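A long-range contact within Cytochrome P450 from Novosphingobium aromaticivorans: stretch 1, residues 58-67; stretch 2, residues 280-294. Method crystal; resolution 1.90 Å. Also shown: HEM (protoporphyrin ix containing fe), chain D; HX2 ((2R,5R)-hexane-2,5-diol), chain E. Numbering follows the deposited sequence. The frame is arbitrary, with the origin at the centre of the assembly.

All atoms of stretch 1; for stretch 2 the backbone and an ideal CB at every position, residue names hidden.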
ATOM      1  N   ARG A  58       8.904  14.480   1.030  1.00  9.93           N
ATOM      2  CA  ARG A  58       9.450  14.116  -0.279  1.00  9.92           C
ATOM      3  C   ARG A  58      11.008  13.994  -0.293  1.00 10.48           C
ATOM      4  O   ARG A  58      11.583  13.048  -0.895  1.00 10.70           O
ATOM      5  CB  ARG A  58       8.948  15.103  -1.344  1.00 10.24           C
ATOM      6  CG  ARG A  58       9.400  14.786  -2.718  1.00 11.84           C
ATOM      7  CD  ARG A  58       8.631  13.621  -3.293  1.00 10.70           C
ATOM      8  NE  ARG A  58       8.930  13.486  -4.728  1.00 12.22           N
ATOM      9  CZ  ARG A  58       8.185  12.802  -5.595  1.00 10.92           C
ATOM     10  NH1 ARG A  58       7.097  12.186  -5.178  1.00  8.91           N
ATOM     11  NH2 ARG A  58       8.550  12.717  -6.867  1.00 12.74           N
ATOM     12  N   GLU A  59      11.694  14.929   0.349  1.00 11.67           N
ATOM     13  CA  GLU A  59      13.159  14.928   0.372  1.00 11.93           C
ATOM     14  C   GLU A  59      13.734  13.757   1.176  1.00 11.61           C
ATOM     15  O   GLU A  59      14.675  13.084   0.748  1.00 12.52           O
ATOM     16  CB  GLU A  59      13.738  16.270   0.846  1.00 14.45           C
ATOM     17  CG  GLU A  59      13.702  16.517   2.360  1.00 21.91           C
ATOM     18  CD  GLU A  59      14.503  17.740   2.807  1.00 30.25           C
ATOM     19  OE1 GLU A  59      14.322  18.150   3.977  1.00 33.61           O
ATOM     20  OE2 GLU A  59      15.292  18.281   1.995  1.00 33.84           O
ATOM     21  N   LEU A  60      13.184  13.505   2.349  1.00  9.17           N
ATOM     22  CA  LEU A  60      13.746  12.431   3.194  1.00 10.22           C
ATOM     23  C   LEU A  60      13.460  11.030   2.645  1.00  9.30           C
ATOM     24  O   LEU A  60      14.285  10.121   2.767  1.00 10.21           O
ATOM     25  CB  LEU A  60      13.111  12.558   4.566  1.00  9.15           C
ATOM     26  CG  LEU A  60      13.786  13.405   5.649  1.00 13.31           C
ATOM     27  CD1 LEU A  60      14.976  14.307   5.282  1.00 16.09           C
ATOM     28  CD2 LEU A  60      12.806  13.876   6.813  1.00  7.95           C
ATOM     29  N   TRP A  61      12.302  10.858   2.003  1.00  9.39           N
ATOM     30  CA  TRP A  61      11.915   9.556   1.444  1.00  8.14           C
ATOM     31  C   TRP A  61      12.882   9.160   0.337  1.00  9.12           C
ATOM     32  O   TRP A  61      13.197   7.975   0.152  1.00  9.76           O
ATOM     33  CB  TRP A  61      10.496   9.649   0.883  1.00  7.28           C
ATOM     34  CG  TRP A  61       9.750   8.331   0.753  1.00  6.53           C
ATOM     35  CD1 TRP A  61      10.184   7.166   0.190  1.00  9.58           C
ATOM     36  CD2 TRP A  61       8.404   8.111   1.151  1.00  7.46           C
ATOM     37  NE1 TRP A  61       9.163   6.204   0.242  1.00  7.69           N
ATOM     38  CE2 TRP A  61       8.070   6.776   0.826  1.00  9.18           C
ATOM     39  CE3 TRP A  61       7.443   8.916   1.762  1.00  7.87           C
ATOM     40  CZ2 TRP A  61       6.804   6.223   1.106  1.00  9.17           C
ATOM     41  CZ3 TRP A  61       6.174   8.372   2.034  1.00  9.80           C
ATOM     42  CH2 TRP A  61       5.875   7.034   1.700  1.00  8.65           C
ATOM     43  N   GLY A  62      13.351  10.159  -0.404  1.00 10.43           N
ATOM     44  CA  GLY A  62      14.240   9.912  -1.522  1.00 12.25           C
ATOM     45  C   GLY A  62      15.715   9.773  -1.144  1.00 13.95           C
ATOM     46  O   GLY A  62      16.529   9.363  -1.984  1.00 13.90           O
ATOM     47  N   ASP A  63      16.064  10.118   0.095  1.00 13.72           N
ATOM     48  CA  ASP A  63      17.461  10.035   0.562  1.00 14.60           C
ATOM     49  C   ASP A  63      17.744   8.606   1.007  1.00 13.91           C
ATOM     50  O   ASP A  63      17.875   8.328   2.199  1.00 14.65           O
ATOM     51  CB  ASP A  63      17.710  11.034   1.711  1.00 15.22           C
ATOM     52  CG  ASP A  63      19.210  11.235   2.033  1.00 19.00           C
ATOM     53  OD1 ASP A  63      20.054  10.420   1.582  1.00 17.80           O
ATOM     54  OD2 ASP A  63      19.512  12.212   2.781  1.00 20.86           O
ATOM     55  N   ALA A  64      17.911   7.697   0.051  1.00 13.89           N
ATOM     56  CA  ALA A  64      18.125   6.291   0.403  1.00 13.39           C
ATOM     57  C   ALA A  64      19.532   6.082   0.947  1.00 14.51           C
ATOM     58  O   ALA A  64      19.779   5.082   1.616  1.00 13.47           O
ATOM     59  CB  ALA A  64      17.879   5.323  -0.809  1.00 13.61           C
ATOM     60  N   GLU A  65      20.441   7.022   0.673  1.00 13.97           N
ATOM     61  CA  GLU A  65      21.816   6.858   1.167  1.00 15.06           C
ATOM     62  C   GLU A  65      21.957   7.093   2.687  1.00 13.16           C
ATOM     63  O   GLU A  65      22.572   6.301   3.401  1.00 14.79           O
ATOM     64  CB  GLU A  65      22.816   7.709   0.355  1.00 14.69           C
ATOM     65  CG  GLU A  65      24.277   7.627   0.935  1.00 18.93           C
ATOM     66  CD  GLU A  65      25.310   8.461   0.182  1.00 22.20           C
ATOM     67  OE1 GLU A  65      24.899   9.419  -0.514  1.00 23.83           O
ATOM     68  OE2 GLU A  65      26.527   8.145   0.289  1.00 19.33           O
ATOM     69  N   ARG A  66      21.326   8.125   3.203  1.00 12.11           N
ATOM     70  CA  ARG A  66      21.505   8.471   4.600  1.00 12.13           C
ATOM     71  C   ARG A  66      20.381   7.979   5.509  1.00 11.75           C
ATOM     72  O   ARG A  66      20.580   7.867   6.711  1.00 11.93           O
ATOM     73  CB  ARG A  66      21.699   9.966   4.729  1.00 11.69           C
ATOM     74  CG  ARG A  66      22.923  10.470   3.947  1.00 14.76           C
ATOM     75  CD  ARG A  66      23.143  11.918   4.263  1.00 16.45           C
ATOM     76  NE  ARG A  66      22.071  12.743   3.679  1.00 18.82           N
ATOM     77  CZ  ARG A  66      21.929  14.046   3.871  1.00 21.80           C
ATOM     78  NH1 ARG A  66      22.768  14.709   4.665  1.00 22.89           N
ATOM     79  NH2 ARG A  66      20.942  14.698   3.278  1.00 21.81           N
ATOM     80  N   LEU A  67      19.224   7.649   4.928  1.00 11.43           N
ATOM     81  CA  LEU A  67      18.078   7.121   5.700  1.00 11.21           C
ATOM     82  C   LEU A  67      17.761   5.724   5.181  1.00 10.91           C
ATOM     83  O   LEU A  67      17.134   5.575   4.130  1.00 11.82           O
ATOM     84  CB  LEU A  67      16.864   8.049   5.561  1.00 12.01           C
ATOM     85  CG  LEU A  67      17.035   9.469   6.098  1.00 12.34           C
ATOM     86  CD1 LEU A  67      15.675  10.157   5.984  1.00 16.25           C
ATOM     87  CD2 LEU A  67      17.485   9.477   7.566  1.00 15.54           C
ATOM     88  N   UNK A 280      -2.535   6.342   1.651  1.00  7.45           N
ATOM     89  CA  UNK A 280      -2.622   6.000   3.072  1.00  8.27           C
ATOM     90  C   UNK A 280      -1.393   5.263   3.568  1.00  8.39           C
ATOM     91  O   UNK A 280      -1.431   4.696   4.680  1.00  9.08           O
ATOM     92  CB  UNK A 280      -3.866   5.148   3.333  1.00  8.27           C
ATOM     93  N   UNK A 281      -0.341   5.236   2.735  1.00  7.38           N
ATOM     94  CA  UNK A 281       0.873   4.505   3.104  1.00  7.67           C
ATOM     95  C   UNK A 281       1.881   5.421   3.808  1.00  7.95           C
ATOM     96  O   UNK A 281       2.120   6.545   3.353  1.00  8.03           O
ATOM     97  CB  UNK A 281       1.511   3.879   1.862  1.00  7.67           C
ATOM     98  N   UNK A 282       2.416   4.970   4.947  1.00  7.05           N
ATOM     99  CA  UNK A 282       3.540   5.668   5.606  1.00  7.39           C
ATOM    100  C   UNK A 282       4.663   4.684   5.813  1.00  7.77           C
ATOM    101  O   UNK A 282       4.391   3.466   5.976  1.00  9.35           O
ATOM    102  CB  UNK A 282       3.119   6.287   6.940  1.00  7.39           C
ATOM    103  N   UNK A 283       5.914   5.177   5.777  1.00  6.71           N
ATOM    104  CA  UNK A 283       7.077   4.303   5.921  1.00  6.92           C
ATOM    105  C   UNK A 283       8.024   4.793   6.998  1.00  7.24           C
ATOM    106  O   UNK A 283       8.019   5.987   7.365  1.00  7.13           O
ATOM    107  CB  UNK A 283       7.824   4.191   4.590  1.00  6.92           C
ATOM    108  N   UNK A 284       8.883   3.886   7.454  1.00  6.71           N
ATOM    109  CA  UNK A 284       9.915   4.248   8.457  1.00  8.16           C
ATOM    110  C   UNK A 284      11.312   4.210   7.858  1.00  7.50           C
ATOM    111  O   UNK A 284      11.564   3.459   6.898  1.00  6.75           O
ATOM    112  CB  UNK A 284       9.850   3.304   9.659  1.00  8.16           C
ATOM    113  N   UNK A 285      12.228   5.025   8.395  1.00  7.20           N
ATOM    114  CA  UNK A 285      13.646   4.913   8.021  1.00  7.87           C
ATOM    115  C   UNK A 285      14.472   5.033   9.272  1.00  8.95           C
ATOM    116  O   UNK A 285      14.020   5.644  10.232  1.00  9.55           O
ATOM    117  CB  UNK A 285      14.052   5.977   6.999  1.00  7.87           C
ATOM    118  N   UNK A 286      15.704   4.515   9.252  1.00  9.33           N
ATOM    119  CA  UNK A 286      16.606   4.750  10.367  1.00  9.88           C
ATOM    120  C   UNK A 286      17.809   5.482   9.809  1.00  9.90           C
ATOM    121  O   UNK A 286      18.370   5.104   8.782  1.00  9.89           O
ATOM    122  CB  UNK A 286      17.009   3.448  11.063  1.00  9.88           C
ATOM    123  N   UNK A 287      18.209   6.543  10.484  1.00  9.86           N
ATOM    124  CA  UNK A 287      19.345   7.303  10.001  1.00 11.07           C
ATOM    125  C   UNK A 287      20.659   6.512  10.134  1.00 11.84           C
ATOM    126  O   UNK A 287      20.970   5.972  11.205  1.00 12.27           O
ATOM    127  CB  UNK A 287      19.444   8.626  10.763  1.00 11.07           C
ATOM    128  N   UNK A 288      21.424   6.437   9.044  1.00 12.90           N
ATOM    129  CA  UNK A 288      22.797   5.849   9.069  1.00 13.77           C
ATOM    130  C   UNK A 288      23.949   6.886   8.906  1.00 14.99           C
ATOM    131  O   UNK A 288      25.161   6.528   8.976  1.00 14.73           O
ATOM    132  CB  UNK A 288      22.913   4.811   7.951  1.00 13.77           C
ATOM    133  N   UNK A 289      23.557   8.138   8.662  1.00 15.38           N
ATOM    134  CA  UNK A 289      24.434   9.324   8.667  1.00 16.23           C
ATOM    135  C   UNK A 289      23.571  10.448   9.207  1.00 15.90           C
ATOM    136  O   UNK A 289      22.357  10.367   9.098  1.00 16.03           O
ATOM    137  CB  UNK A 289      24.998   9.651   7.283  1.00 16.23           C
ATOM    138  N   UNK A 290      24.169  11.503   9.773  1.00 15.74           N
ATOM    139  CA  UNK A 290      23.364  12.663  10.213  1.00 16.53           C
ATOM    140  C   UNK A 290      22.737  13.334   8.987  1.00 16.80           C
ATOM    141  O   UNK A 290      23.348  13.349   7.894  1.00 16.51           O
ATOM    142  CB  UNK A 290      24.220  13.664  10.992  1.00 16.53           C
ATOM    143  N   UNK A 291      21.527  13.871   9.155  1.00 15.43           N
ATOM    144  CA  UNK A 291      20.796  14.498   8.040  1.00 16.35           C
ATOM    145  C   UNK A 291      20.182  15.789   8.538  1.00 16.44           C
ATOM    146  O   UNK A 291      19.301  15.776   9.403  1.00 15.41           O
ATOM    147  CB  UNK A 291      19.719  13.568   7.477  1.00 16.35           C
ATOM    148  N   UNK A 292      20.614  16.904   7.971  1.00 17.20           N
ATOM    149  CA  UNK A 292      19.976  18.171   8.266  1.00 19.10           C
ATOM    150  C   UNK A 292      18.730  18.305   7.423  1.00 19.01           C
ATOM    151  O   UNK A 292      18.776  18.033   6.207  1.00 19.01           O
ATOM    152  CB  UNK A 292      20.930  19.342   8.020  1.00 19.10           C
ATOM    153  N   UNK A 293      17.655  18.773   8.063  1.00 17.36           N
ATOM    154  CA  UNK A 293      16.346  18.867   7.450  1.00 18.44           C
ATOM    155  C   UNK A 293      15.487  19.857   8.231  1.00 18.18           C
ATOM    156  O   UNK A 293      15.381  19.776   9.469  1.00 18.36           O
ATOM    157  CB  UNK A 293      15.676  17.493   7.388  1.00 18.44           C
ATOM    158  N   UNK A 294      14.854  20.778   7.515  1.00 18.98           N
ATOM    159  CA  UNK A 294      13.932  21.740   8.116  1.00 20.70           C
ATOM    160  C   UNK A 294      14.521  22.502   9.318  1.00 20.79           C
ATOM    161  O   UNK A 294      13.786  22.857  10.246  1.00 21.73           O
ATOM    162  CB  UNK A 294      12.661  21.010   8.555  1.00 20.70           C
TER
HETATM  163  CHA HEM D 417       7.150  -0.567  -2.228  1.00  2.48           C
HETATM  164  CHB HEM D 417       2.759   1.514  -1.916  1.00  5.96           C
HETATM  165  CHC HEM D 417       0.862  -2.187  -4.367  1.00  5.36           C
HETATM  166  CHD HEM D 417       4.932  -4.669  -3.748  1.00  8.21           C
HETATM  167  C1A HEM D 417       6.126   0.335  -2.004  1.00  5.58           C
HETATM  168  C2A HEM D 417       6.304   1.650  -1.435  1.00  5.46           C
HETATM  169  C3A HEM D 417       5.120   2.245  -1.340  1.00  4.72           C
HETATM  170  C4A HEM D 417       4.112   1.298  -1.821  1.00  6.21           C
HETATM  171  CMA HEM D 417       4.889   3.653  -0.736  1.00  5.72           C
HETATM  172  CAA HEM D 417       7.668   2.291  -1.049  1.00  6.43           C
HETATM  173  CBA HEM D 417       8.045   1.784   0.325  1.00  6.68           C
HETATM  174  CGA HEM D 417       9.316   2.434   0.851  1.00  6.78           C
HETATM  175  O1A HEM D 417       9.806   1.991   1.937  1.00  7.91           O
HETATM  176  O2A HEM D 417       9.887   3.393   0.242  1.00  8.19           O
HETATM  177  C1B HEM D 417       1.841   0.702  -2.569  1.00  5.61           C
HETATM  178  C2B HEM D 417       0.456   1.013  -2.811  1.00  4.66           C
HETATM  179  C3B HEM D 417      -0.053  -0.029  -3.498  1.00  5.25           C
HETATM  180  C4B HEM D 417       1.001  -1.004  -3.693  1.00  5.27           C
HETATM  181  CMB HEM D 417      -0.232   2.311  -2.350  1.00  3.95           C
HETATM  182  CAB HEM D 417      -1.466  -0.312  -4.017  1.00  8.63           C
HETATM  183  CBB HEM D 417      -2.512   0.506  -3.798  1.00 14.94           C
HETATM  184  C1C HEM D 417       1.756  -3.215  -4.447  1.00  7.61           C
HETATM  185  C2C HEM D 417       1.578  -4.483  -5.142  1.00  8.68           C
HETATM  186  C3C HEM D 417       2.729  -5.179  -4.926  1.00 12.06           C
HETATM  187  C4C HEM D 417       3.660  -4.344  -4.202  1.00  7.84           C
HETATM  188  CMC HEM D 417       0.284  -4.911  -5.905  1.00 10.19           C
HETATM  189  CAC HEM D 417       3.170  -6.577  -5.423  1.00 14.60           C
HETATM  190  CBC HEM D 417       2.310  -7.568  -5.630  1.00 21.62           C
HETATM  191  C1D HEM D 417       5.892  -3.808  -3.326  1.00  6.67           C
HETATM  192  C2D HEM D 417       7.279  -4.186  -3.095  1.00  7.59           C
HETATM  193  C3D HEM D 417       7.962  -2.899  -2.668  1.00  4.94           C
HETATM  194  C4D HEM D 417       6.952  -1.878  -2.630  1.00  5.27           C
HETATM  195  CMD HEM D 417       7.932  -5.597  -3.309  1.00  5.24           C
HETATM  196  CAD HEM D 417       9.475  -2.789  -2.324  1.00  6.71           C
HETATM  197  CBD HEM D 417      10.138  -2.130  -3.547  1.00  5.13           C
HETATM  198  CGD HEM D 417      11.586  -1.847  -3.132  1.00  9.47           C
HETATM  199  O1D HEM D 417      11.928  -1.846  -1.932  1.00  7.95           O
HETATM  200  O2D HEM D 417      12.422  -1.560  -3.995  1.00 11.02           O
HETATM  201  NA  HEM D 417       4.763   0.157  -2.252  1.00  6.44           N
HETATM  202  NB  HEM D 417       2.129  -0.508  -3.166  1.00  5.60           N
HETATM  203  NC  HEM D 417       3.042  -3.154  -3.935  1.00  7.35           N
HETATM  204  ND  HEM D 417       5.736  -2.460  -3.021  1.00  4.72           N
HETATM  205 FE   HEM D 417       3.936  -1.465  -3.162  1.00  8.33          FE
HETATM  206  C1  HX2 E 397       5.833  -1.343   6.579  1.00 24.72           C
HETATM  207  O1  HX2 E 397       5.330   1.039   6.830  1.00 18.01           O
HETATM  208  C2  HX2 E 397       4.961  -0.164   6.121  1.00 24.86           C
HETATM  209  O2  HX2 E 397       3.885  -2.135   1.720  1.00 17.45           O
HETATM  210  C3  HX2 E 397       4.947   0.044   4.604  1.00 22.16           C
HETATM  211  C4  HX2 E 397       4.540  -1.223   3.832  1.00 17.53           C
HETATM  212  C5  HX2 E 397       4.097  -0.903   2.398  1.00 17.46           C
HETATM  213  C6  HX2 E 397       5.195  -0.113   1.658  1.00 16.61           C

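Positions 280 and 284 lie out of reach of stretch 1, which sets no preference there; they are Thr280 and Ser284. At 281 the ideal CB is 5.4 Å from Trp61 CH2 and points sideways, with the heme and the diol nearby, so a compact apolar residue fits. Val281 brings CG2 to 3.8 Å from HEM CMB. Position 282 points away and leaves the choice open; it is Ala282, whose backbone O accepts a hydrogen bond from HX2 O1 at 2.7 Å.

Position 283 has extended angles and aims at the indole, its ideal CB 4.2 Å from Trp61 CZ2. An apolar side chain of modest size, valine, isoleucine or leucine, could cover the ring. Val283 CG2 sits over the face of the Trp61 ring, 3.7 Å from the centroid of its six-membered ring, a CH-pi contact.

At 285 the ideal CB points toward stretch 1, 3.8 Å from Leu67 CB. The carbonyls of Leu60, Trp61 and Leu67 and a heme carboxylate lie beyond, so a long donor, arginine or lysine, is favoured. Arg285 uses its planar group: NH1 donates to HEM O1A at 2.9 Å and NH2 to HEM O2A at 2.8 Å. Trp61 NE1 donates to the same HEM O2A at 2.9 Å, so the carboxylate ties both stretches together. Water 2 accepts from Arg285 NE and water 3 from Arg285 NH2, linking the guanidinium to backbone carbonyls of stretch 1.

Position 286 points away, leaving the choice open; it is Asn286. At 287, paired with Leu67 in an antiparallel bridge, the ideal CB is already 3.8 Å from Leu67 CD2, and a small apolar residue suffices. Ala287 packs its CB there.

Position 288 is fixed mainly by its backbone, whose N donates to Arg66 O at 2.9 Å, so many residues would serve. Val288 rests CG2 3.4 Å from Glu65 O. At 289 the CB faces the aliphatic part of Arg66; a small apolar residue can pack there, and Ala289 CB lies 3.9 Å from Arg66 CG. At 290, pointing away, stretch 1 sets no preference; it is Asp290.

Position 291 faces Leu67 CD2 and the Arg66 guanidinium, which Asp63 already engages in a salt bridge. A branched apolar residue fits. Val291 lays CG2 over the guanidinium face and 3.9 Å from Leu67 CD2, while CG1 meets Leu60 CD1 at 4.0 Å.

At 292 the CB meets nothing of stretch 1, but the backbone N donates to water 4, which also accepts from Arg66 NH1; it is Asp292. At 293 the ideal CB is 3.7 Å from Glu59 OE1 and 3.9 Å from Leu60 CD1, favouring something small, and Ala293 fits. Position 294 has left-handed angles, which glycine, asparagine or aspartate accept readily; Asp294 N donates to water 1, which donates to Glu59 OE1.

Stretch 2 280-294: TVAVSRNAVADVDAD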
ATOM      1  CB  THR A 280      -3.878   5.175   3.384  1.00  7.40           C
ATOM      2  OG1 THR A 280      -3.841   3.913   2.693  1.00  7.54           O
ATOM      3  CG2 THR A 280      -5.202   5.976   3.056  1.00  8.70           C
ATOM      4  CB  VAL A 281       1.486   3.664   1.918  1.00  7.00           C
ATOM      5  CG1 VAL A 281       2.723   2.930   2.424  1.00  6.50           C
ATOM      6  CG2 VAL A 281       0.446   2.590   1.409  1.00  6.65           C
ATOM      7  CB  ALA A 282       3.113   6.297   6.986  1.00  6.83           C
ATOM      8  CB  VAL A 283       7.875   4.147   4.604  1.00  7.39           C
ATOM      9  CG1 VAL A 283       6.984   3.538   3.503  1.00  8.57           C
ATOM     10  CG2 VAL A 283       8.538   5.505   4.175  1.00  7.72           C
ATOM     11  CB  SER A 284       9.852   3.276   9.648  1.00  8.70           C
ATOM     12  OG  SER A 284       8.586   3.316  10.294  1.00 11.63           O
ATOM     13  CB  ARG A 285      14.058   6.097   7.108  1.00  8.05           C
ATOM     14  CG  ARG A 285      13.304   6.183   5.739  1.00  6.97           C
ATOM     15  CD  ARG A 285      13.701   4.981   4.879  1.00  7.20           C
ATOM     16  NE  ARG A 285      13.219   5.132   3.488  1.00  5.20           N
ATOM     17  CZ  ARG A 285      12.226   4.441   2.965  1.00  4.01           C
ATOM     18  NH1 ARG A 285      11.531   3.539   3.669  1.00  2.95           N
ATOM     19  NH2 ARG A 285      11.936   4.624   1.681  1.00  7.50           N
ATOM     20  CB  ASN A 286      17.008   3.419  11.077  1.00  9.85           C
ATOM     21  CG  ASN A 286      17.585   2.378  10.119  1.00 12.40           C
ATOM     22  OD1 ASN A 286      16.892   1.838   9.234  1.00 12.55           O
ATOM     23  ND2 ASN A 286      18.853   2.041  10.322  1.00 15.04           N
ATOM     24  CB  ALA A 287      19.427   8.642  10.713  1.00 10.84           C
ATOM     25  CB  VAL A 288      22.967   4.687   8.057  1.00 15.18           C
ATOM     26  CG1 VAL A 288      22.111   3.473   8.469  1.00 14.67           C
ATOM     27  CG2 VAL A 288      22.638   5.172   6.652  1.00 14.20           C
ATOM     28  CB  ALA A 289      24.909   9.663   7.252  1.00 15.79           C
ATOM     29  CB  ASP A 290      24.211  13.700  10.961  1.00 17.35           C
ATOM     30  CG  ASP A 290      24.772  13.182  12.302  1.00 19.62           C
ATOM     31  OD1 ASP A 290      24.335  12.129  12.832  1.00 18.61           O
ATOM     32  OD2 ASP A 290      25.665  13.869  12.847  1.00 21.49           O
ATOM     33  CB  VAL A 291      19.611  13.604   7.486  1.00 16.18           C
ATOM     34  CG1 VAL A 291      18.768  14.384   6.435  1.00 16.69           C
ATOM     35  CG2 VAL A 291      20.113  12.302   6.910  1.00 13.45           C
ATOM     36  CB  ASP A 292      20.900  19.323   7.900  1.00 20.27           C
ATOM     37  CG  ASP A 292      22.032  19.510   8.904  1.00 24.95           C
ATOM     38  OD1 ASP A 292      22.127  18.725   9.881  1.00 25.67           O
ATOM     39  OD2 ASP A 292      22.835  20.456   8.699  1.00 31.32           O
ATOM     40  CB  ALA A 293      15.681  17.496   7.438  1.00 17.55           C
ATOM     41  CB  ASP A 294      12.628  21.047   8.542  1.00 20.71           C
ATOM     42  CG  ASP A 294      11.550  22.050   8.963  1.00 24.11           C
ATOM     43  OD1 ASP A 294      11.387  23.067   8.251  1.00 30.26           O
ATOM     44  OD2 ASP A 294      10.863  21.836   9.986  1.00 25.88           O
TER
HETATM   45  O   HOH W   1      14.511  20.528   4.646  1.00 30.62           O
HETATM   46  O   HOH W   2      14.960   7.347   2.572  1.00  8.20           O
HETATM   47  O   HOH W   3      14.553   5.430   0.365  1.00  9.58           O
HETATM   48  O   HOH W   4      22.671  17.136   6.007  1.00 28.57           O
HETATM   49  O   HOH W   5       3.455  -2.410  -1.019  1.00 12.50           O
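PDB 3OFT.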